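Local structure of Rv3651-like N-terminal domain-containing protein (Mycobacterium tuberculosis, 4Q6U) at residues K33-I38 and V192-L197; A162-A167 and T252-L257. The protein is of unknown function but, with one GAF-like and two PAS-like domains in a row, probably acts as a sensor protein. One frame throughout, in Å; residues are numbered along the deposited sequence.

Contact 1 (K33-I38 and V192-L197)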
ATOM      1  N   LYS B  33      16.478   0.012 -14.506  1.00 43.08           N
ATOM      2  CA  LYS B  33      15.953   0.920 -15.527  1.00 44.94           C
ATOM      3  C   LYS B  33      14.665   0.332 -16.116  1.00 46.68           C
ATOM      4  O   LYS B  33      14.560  -0.882 -16.304  1.00 44.31           O
ATOM      5  CB  LYS B  33      16.983   1.159 -16.638  1.00 44.79           C
ATOM      6  CG  LYS B  33      18.359   1.578 -16.143  1.00 44.97           C
ATOM      7  CD  LYS B  33      18.320   2.939 -15.457  1.00 45.91           C
ATOM      8  CE  LYS B  33      19.690   3.332 -14.944  1.00 46.99           C
ATOM      9  NZ  LYS B  33      19.651   4.645 -14.218  1.00 48.07           N
ATOM     10  N   LYS B  34      13.694   1.189 -16.424  1.00 43.95           N
ATOM     11  CA  LYS B  34      12.364   0.726 -16.824  1.00 52.32           C
ATOM     12  C   LYS B  34      12.216   0.414 -18.316  1.00 54.85           C
ATOM     13  O   LYS B  34      11.552   1.154 -19.043  1.00 63.38           O
ATOM     14  CB  LYS B  34      11.315   1.767 -16.415  1.00 59.89           C
ATOM     15  N   LEU B  35      12.812  -0.698 -18.746  1.00 47.68           N
ATOM     16  CA  LEU B  35      12.739  -1.179 -20.128  1.00 50.18           C
ATOM     17  C   LEU B  35      12.915  -0.073 -21.153  1.00 57.81           C
ATOM     18  O   LEU B  35      12.125   0.040 -22.088  1.00 70.69           O
ATOM     19  CB  LEU B  35      11.409  -1.894 -20.383  1.00 51.18           C
ATOM     20  CG  LEU B  35      11.343  -3.410 -20.163  1.00 49.44           C
ATOM     21  CD1 LEU B  35       9.922  -3.897 -20.345  1.00 51.97           C
ATOM     22  CD2 LEU B  35      12.269  -4.153 -21.110  1.00 44.90           C
ATOM     23  N   VAL B  36      13.950   0.738 -20.975  1.00 55.23           N
ATOM     24  CA  VAL B  36      14.221   1.844 -21.885  1.00 56.07           C
ATOM     25  C   VAL B  36      14.878   1.367 -23.175  1.00 63.82           C
ATOM     26  O   VAL B  36      16.001   0.858 -23.147  1.00 62.14           O
ATOM     27  CB  VAL B  36      15.132   2.897 -21.240  1.00 55.89           C
ATOM     28  CG1 VAL B  36      15.359   4.052 -22.207  1.00 59.92           C
ATOM     29  CG2 VAL B  36      14.535   3.383 -19.921  1.00 57.14           C
ATOM     30  N   PRO B  37      14.179   1.540 -24.311  1.00 72.70           N
ATOM     31  CA  PRO B  37      14.709   1.134 -25.617  1.00 72.11           C
ATOM     32  C   PRO B  37      16.117   1.670 -25.825  1.00 74.01           C
ATOM     33  O   PRO B  37      16.385   2.846 -25.559  1.00 72.27           O
ATOM     34  CB  PRO B  37      13.718   1.752 -26.606  1.00 75.52           C
ATOM     35  CG  PRO B  37      12.439   1.805 -25.847  1.00 76.80           C
ATOM     36  CD  PRO B  37      12.837   2.138 -24.429  1.00 77.49           C
ATOM     37  N   ILE B  38      17.005   0.793 -26.275  1.00 62.67           N
ATOM     38  CA  ILE B  38      18.423   1.097 -26.355  1.00 63.90           C
ATOM     39  C   ILE B  38      18.682   2.378 -27.157  1.00 67.90           C
ATOM     40  O   ILE B  38      19.658   3.084 -26.902  1.00 74.18           O
ATOM     41  CB  ILE B  38      19.203  -0.098 -26.969  1.00 67.27           C
ATOM     42  CG1 ILE B  38      20.694  -0.010 -26.644  1.00 63.82           C
ATOM     43  CG2 ILE B  38      18.936  -0.228 -28.464  1.00 66.24           C
ATOM     44  CD1 ILE B  38      21.010  -0.418 -25.229  1.00 60.51           C
ATOM     45  N   VAL B 192      12.983  -8.101 -14.386  1.00 29.05           N
ATOM     46  CA  VAL B 192      12.108  -7.735 -15.489  1.00 30.20           C
ATOM     47  C   VAL B 192      11.324  -8.988 -15.854  1.00 38.69           C
ATOM     48  O   VAL B 192      11.850 -10.088 -15.738  1.00 34.63           O
ATOM     49  CB  VAL B 192      12.908  -7.208 -16.706  1.00 32.46           C
ATOM     50  CG1 VAL B 192      13.923  -8.244 -17.168  1.00 33.86           C
ATOM     51  CG2 VAL B 192      11.982  -6.808 -17.844  1.00 34.05           C
ATOM     52  N   ALA B 193      10.065  -8.836 -16.253  1.00 40.11           N
ATOM     53  CA  ALA B 193       9.258  -9.981 -16.666  1.00 37.90           C
ATOM     54  C   ALA B 193       8.338  -9.600 -17.817  1.00 41.03           C
ATOM     55  O   ALA B 193       7.808  -8.488 -17.852  1.00 39.54           O
ATOM     56  CB  ALA B 193       8.444 -10.527 -15.485  1.00 32.10           C
ATOM     57  N   ARG B 194       8.158 -10.523 -18.760  1.00 40.31           N
ATOM     58  CA  ARG B 194       7.329 -10.279 -19.932  1.00 34.81           C
ATOM     59  C   ARG B 194       6.549 -11.523 -20.320  1.00 47.97           C
ATOM     60  O   ARG B 194       7.128 -12.600 -20.477  1.00 42.59           O
ATOM     61  CB  ARG B 194       8.184  -9.825 -21.117  1.00 37.07           C
ATOM     62  CG  ARG B 194       7.370  -9.528 -22.378  1.00 42.13           C
ATOM     63  CD  ARG B 194       8.241  -9.419 -23.613  1.00 48.66           C
ATOM     64  NE  ARG B 194       9.258  -8.377 -23.499  1.00 48.29           N
ATOM     65  CZ  ARG B 194       9.142  -7.150 -23.997  1.00 51.10           C
ATOM     66  NH1 ARG B 194       8.045  -6.793 -24.655  1.00 51.46           N
ATOM     67  NH2 ARG B 194      10.131  -6.278 -23.841  1.00 49.58           N
ATOM     68  N   SER B 195       5.239 -11.372 -20.489  1.00 46.44           N
ATOM     69  CA  SER B 195       4.387 -12.486 -20.893  1.00 48.46           C
ATOM     70  C   SER B 195       4.188 -12.526 -22.407  1.00 53.98           C
ATOM     71  O   SER B 195       4.054 -11.488 -23.048  1.00 61.34           O
ATOM     72  CB  SER B 195       3.029 -12.401 -20.198  1.00 60.06           C
ATOM     73  OG  SER B 195       2.307 -11.266 -20.643  1.00 68.25           O
ATOM     74  N   ALA B 196       4.172 -13.731 -22.973  1.00 46.08           N
ATOM     75  CA  ALA B 196       3.899 -13.906 -24.393  1.00 46.09           C
ATOM     76  C   ALA B 196       3.367 -15.310 -24.682  1.00 48.23           C
ATOM     77  O   ALA B 196       3.597 -16.247 -23.914  1.00 45.47           O
ATOM     78  CB  ALA B 196       5.154 -13.637 -25.214  1.00 50.68           C
ATOM     79  N   LEU B 197       2.648 -15.450 -25.789  1.00 50.59           N
ATOM     80  CA  LEU B 197       2.180 -16.756 -26.224  1.00 59.86           C
ATOM     81  C   LEU B 197       3.286 -17.501 -26.968  1.00 57.26           C
ATOM     82  O   LEU B 197       3.899 -16.963 -27.887  1.00 59.02           O
ATOM     83  CB  LEU B 197       0.939 -16.616 -27.110  1.00 68.06           C
ATOM     84  CG  LEU B 197      -0.316 -16.151 -26.366  1.00 68.77           C
ATOM     85  CD1 LEU B 197      -1.423 -15.756 -27.335  1.00 68.80           C
ATOM     86  CD2 LEU B 197      -0.788 -17.238 -25.417  1.00 69.88           C
TER

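Contact 2 (A162-A167 and T252-L257)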
ATOM      1  N   ALA B 162      -1.798 -10.873 -11.052  1.00 31.10           N
ATOM      2  CA  ALA B 162      -2.727 -10.618 -12.145  1.00 39.44           C
ATOM      3  C   ALA B 162      -2.210 -11.259 -13.423  1.00 44.11           C
ATOM      4  O   ALA B 162      -2.957 -11.931 -14.131  1.00 44.68           O
ATOM      5  CB  ALA B 162      -2.931  -9.113 -12.354  1.00 40.47           C
HETATM    6  N   MSE B 163      -0.927 -11.037 -13.698  1.00 43.95           N
HETATM    7  CA  MSE B 163      -0.236 -11.645 -14.840  1.00 48.22           C
HETATM    8  C   MSE B 163      -0.495 -13.153 -14.865  1.00 51.89           C
HETATM    9  O   MSE B 163      -0.736 -13.730 -15.921  1.00 66.43           O
HETATM   10  CB  MSE B 163       1.274 -11.333 -14.767  1.00 46.20           C
HETATM   11  CG  MSE B 163       2.148 -11.874 -15.912  1.00 57.24           C
HETATM   12 SE   MSE B 163       4.061 -11.335 -15.875  1.00 68.67          SE
HETATM   13  CE  MSE B 163       3.874  -9.421 -16.288  1.00 56.37           C
ATOM     14  N   ALA B 164      -0.508 -13.777 -13.690  1.00 44.66           N
ATOM     15  CA  ALA B 164      -0.587 -15.233 -13.596  1.00 42.12           C
ATOM     16  C   ALA B 164      -1.989 -15.853 -13.746  1.00 52.85           C
ATOM     17  O   ALA B 164      -2.106 -16.963 -14.263  1.00 53.73           O
ATOM     18  CB  ALA B 164       0.025 -15.681 -12.283  1.00 38.69           C
ATOM     19  N   VAL B 165      -3.046 -15.173 -13.302  1.00 51.67           N
ATOM     20  CA  VAL B 165      -4.373 -15.816 -13.261  1.00 48.68           C
ATOM     21  C   VAL B 165      -5.212 -15.592 -14.516  1.00 54.80           C
ATOM     22  O   VAL B 165      -6.032 -16.431 -14.896  1.00 62.73           O
ATOM     23  CB  VAL B 165      -5.219 -15.334 -12.058  1.00 45.24           C
ATOM     24  CG1 VAL B 165      -4.706 -15.931 -10.776  1.00 47.41           C
ATOM     25  CG2 VAL B 165      -5.238 -13.818 -11.987  1.00 46.27           C
ATOM     26  N   LYS B 166      -5.028 -14.436 -15.129  1.00 50.31           N
ATOM     27  CA  LYS B 166      -5.740 -14.087 -16.336  1.00 57.35           C
ATOM     28  C   LYS B 166      -4.664 -13.712 -17.315  1.00 58.57           C
ATOM     29  O   LYS B 166      -4.231 -12.559 -17.366  1.00 60.86           O
ATOM     30  CB  LYS B 166      -6.729 -12.942 -16.105  1.00 59.95           C
ATOM     31  N   ALA B 167      -4.211 -14.712 -18.063  1.00 52.24           N
ATOM     32  CA  ALA B 167      -3.034 -14.576 -18.902  1.00 61.62           C
ATOM     33  C   ALA B 167      -3.328 -13.802 -20.182  1.00 68.72           C
ATOM     34  O   ALA B 167      -4.151 -14.203 -21.013  1.00 65.96           O
ATOM     35  CB  ALA B 167      -2.466 -15.946 -19.231  1.00 71.06           C
ATOM     36  N   THR B 252      -4.201 -23.505  -9.175  1.00 42.78           N
ATOM     37  CA  THR B 252      -2.770 -23.253  -9.143  1.00 37.32           C
ATOM     38  C   THR B 252      -2.433 -22.408  -7.915  1.00 35.80           C
ATOM     39  O   THR B 252      -3.096 -21.403  -7.644  1.00 34.61           O
ATOM     40  CB  THR B 252      -2.296 -22.537 -10.416  1.00 42.70           C
ATOM     41  OG1 THR B 252      -2.524 -23.378 -11.552  1.00 46.62           O
ATOM     42  CG2 THR B 252      -0.810 -22.198 -10.323  1.00 39.33           C
ATOM     43  N   LEU B 253      -1.430 -22.828  -7.155  1.00 31.78           N
ATOM     44  CA  LEU B 253      -1.018 -22.079  -5.971  1.00 29.65           C
ATOM     45  C   LEU B 253      -0.146 -20.886  -6.375  1.00 32.28           C
ATOM     46  O   LEU B 253       0.840 -21.049  -7.109  1.00 32.33           O
ATOM     47  CB  LEU B 253      -0.272 -22.998  -5.008  1.00 31.78           C
ATOM     48  CG  LEU B 253       0.216 -22.415  -3.688  1.00 40.66           C
ATOM     49  CD1 LEU B 253      -0.950 -21.976  -2.810  1.00 36.44           C
ATOM     50  CD2 LEU B 253       1.071 -23.452  -2.977  1.00 40.27           C
ATOM     51  N   LEU B 254      -0.511 -19.693  -5.908  1.00 28.15           N
ATOM     52  CA  LEU B 254       0.195 -18.470  -6.313  1.00 28.68           C
ATOM     53  C   LEU B 254       1.128 -17.920  -5.241  1.00 30.53           C
ATOM     54  O   LEU B 254       2.281 -17.583  -5.525  1.00 25.90           O
ATOM     55  CB  LEU B 254      -0.803 -17.378  -6.694  1.00 26.17           C
ATOM     56  CG  LEU B 254      -1.864 -17.715  -7.739  1.00 31.11           C
ATOM     57  CD1 LEU B 254      -2.848 -16.567  -7.848  1.00 31.00           C
ATOM     58  CD2 LEU B 254      -1.235 -18.029  -9.104  1.00 34.42           C
ATOM     59  N   LYS B 255       0.626 -17.814  -4.013  1.00 23.53           N
ATOM     60  CA  LYS B 255       1.383 -17.169  -2.947  1.00 24.63           C
ATOM     61  C   LYS B 255       0.929 -17.609  -1.566  1.00 28.01           C
ATOM     62  O   LYS B 255      -0.268 -17.729  -1.319  1.00 33.59           O
ATOM     63  CB  LYS B 255       1.253 -15.645  -3.041  1.00 26.82           C
ATOM     64  CG  LYS B 255       2.108 -14.921  -2.004  1.00 23.64           C
ATOM     65  CD  LYS B 255       1.931 -13.437  -2.063  1.00 32.61           C
ATOM     66  CE  LYS B 255       2.765 -12.765  -0.995  1.00 29.81           C
ATOM     67  NZ  LYS B 255       4.199 -12.581  -1.375  1.00 29.56           N
ATOM     68  N   TRP B 256       1.883 -17.835  -0.670  1.00 26.66           N
ATOM     69  CA  TRP B 256       1.568 -18.067   0.742  1.00 27.88           C
ATOM     70  C   TRP B 256       1.495 -16.731   1.470  1.00 30.73           C
ATOM     71  O   TRP B 256       2.381 -15.897   1.311  1.00 23.75           O
ATOM     72  CB  TRP B 256       2.615 -18.955   1.407  1.00 24.01           C
ATOM     73  CG  TRP B 256       2.564 -20.377   0.941  1.00 27.43           C
ATOM     74  CD1 TRP B 256       3.447 -20.998   0.112  1.00 25.86           C
ATOM     75  CD2 TRP B 256       1.566 -21.348   1.271  1.00 30.33           C
ATOM     76  NE1 TRP B 256       3.065 -22.309  -0.093  1.00 31.85           N
ATOM     77  CE2 TRP B 256       1.905 -22.543   0.602  1.00 27.30           C
ATOM     78  CE3 TRP B 256       0.411 -21.319   2.066  1.00 32.39           C
ATOM     79  CZ2 TRP B 256       1.143 -23.699   0.707  1.00 32.85           C
ATOM     80  CZ3 TRP B 256      -0.351 -22.473   2.170  1.00 35.56           C
ATOM     81  CH2 TRP B 256       0.018 -23.648   1.493  1.00 31.48           C
ATOM     82  N   LEU B 257       0.444 -16.537   2.264  1.00 24.83           N
ATOM     83  CA  LEU B 257       0.256 -15.290   3.019  1.00 26.00           C
ATOM     84  C   LEU B 257       0.705 -15.485   4.462  1.00 28.16           C
ATOM     85  O   LEU B 257       1.058 -14.545   5.159  1.00 33.94           O
ATOM     86  CB  LEU B 257      -1.200 -14.843   2.958  1.00 27.38           C
ATOM     87  CG  LEU B 257      -1.694 -14.453   1.566  1.00 35.23           C
ATOM     88  CD1 LEU B 257      -3.151 -14.050   1.623  1.00 34.26           C
ATOM     89  CD2 LEU B 257      -0.846 -13.326   0.976  1.00 39.45           C
TER

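Contact 1 (K33-I38 and V192-L197)
L35 reaches across to V192 and R194 with the branched end of its side chain. L35 and V192 approach at about a right angle, and the branch carbon does the touching: L35 CG lies 4.2 Å from V192 CG2. That methyl is aimed by the V192 torsion, which sets CG2 anti to the backbone N. One of the two methyls beyond the branch carbon meets the arginine, with L35 CD2 4.1 Å from R194 NH2. The side chains of L35 and R194 cross at a slant. R194 runs out straight from its strand, with CG anti to the backbone N (chi1 -179°). A bend at chi3 (-59°) then turns the guanidinium, bringing NH2 beside L35 CD2 while NE pairs with E17. V192 and R194 reach L35 from the same face of their strand, while A193 between them points away.

The backbone around L35 is irregular. K34 is the centre of an inverse gamma turn, closed by a bond from L35 N to K33 O of 3.0 Å. L35 and V36 both face V25 in a G1 beta bulge. Strand 31-37 is one of the two edge strands of the GAF-like N-terminal sheet, counted within the chain. V192 and R194 belong to strand 186-198 of the PAS-like middle domain. L35 also packs on T172 and C174 of the neighbouring strand 172-180.

E17, the salt-bridge partner of R194 NE, lies on strand 14-17 in the N-terminal sheet. The two segments themselves share no hydrogen bond. Their contact is dispersive, and the R194 to E17 salt bridge adds a directional link between the two domains.

Contact 2 (A162-A167 and T252-L257)
V165 and A164 meet L254 through aliphatic carbons, with no flat group on either side of the contact. The one aromatic ring in the segments, the indole of W256, lies well away from the helix and is turned to its own domain. It makes an edge-to-face pair with W266 and also packs on H242, A244 and L332.

The fork of L254 divides between two helix residues. L254 CD1 lies 3.5 Å from V165 CG1, a close methyl-to-methyl approach. L254 CD2 takes the other partner, 4.1 Å from A164 CB. V165 and L254 cross at about a right angle. A164 points its CB at the strand, whereas the CB of V165 leaves at an angle to that line and a branch makes the touch. That branch, CG1, is anti to the carbonyl carbon (chi1 -74°). The CB of L254 points toward the helix, and CG beside the backbone N (chi1 -54°) sets one methyl against A164 and the other against V165.

The contact joins two PAS-like domains. Helix 157-165 belongs to the middle domain, and its last turn packs on strand 253-256, an edge strand of the C-terminal sheet, counted within the chain. The sheet has the 2-1-5-4-3 strand order of the PAS fold. L254 and K255 form a classic beta bulge opposite L245. The helix ends here: the bonds from V165 N and K166 N to A162 O are both weak, and K166 is the first residue to leave helical phi/psi.

V165 also touches T325, at the start of strand 325-333. K255 NZ reaches back to the middle domain, with a salt bridge to E157 and hydrogen bonds to P149 O and E152 O.

Both contacts join successive domains through the middle one. Contact 1 ties it to the N-terminal domain and contact 2 to the C-terminal domain. They use different elements: strand 186-198 in the first, helix 157-165 in the second. Their centres lie 20 Å apart, and their segments alternate along the chain. Contact 1 is partly buried and mixes aliphatic carbon with a guanidinium. Contact 2 is buried and wholly aliphatic where the segments touch. Neither has a hydrogen bond between its segments. At contact 1 a residue of the apolar contact also carries the salt bridge between domains, whereas at contact 2 the salt bridge comes from the next residue along the strand.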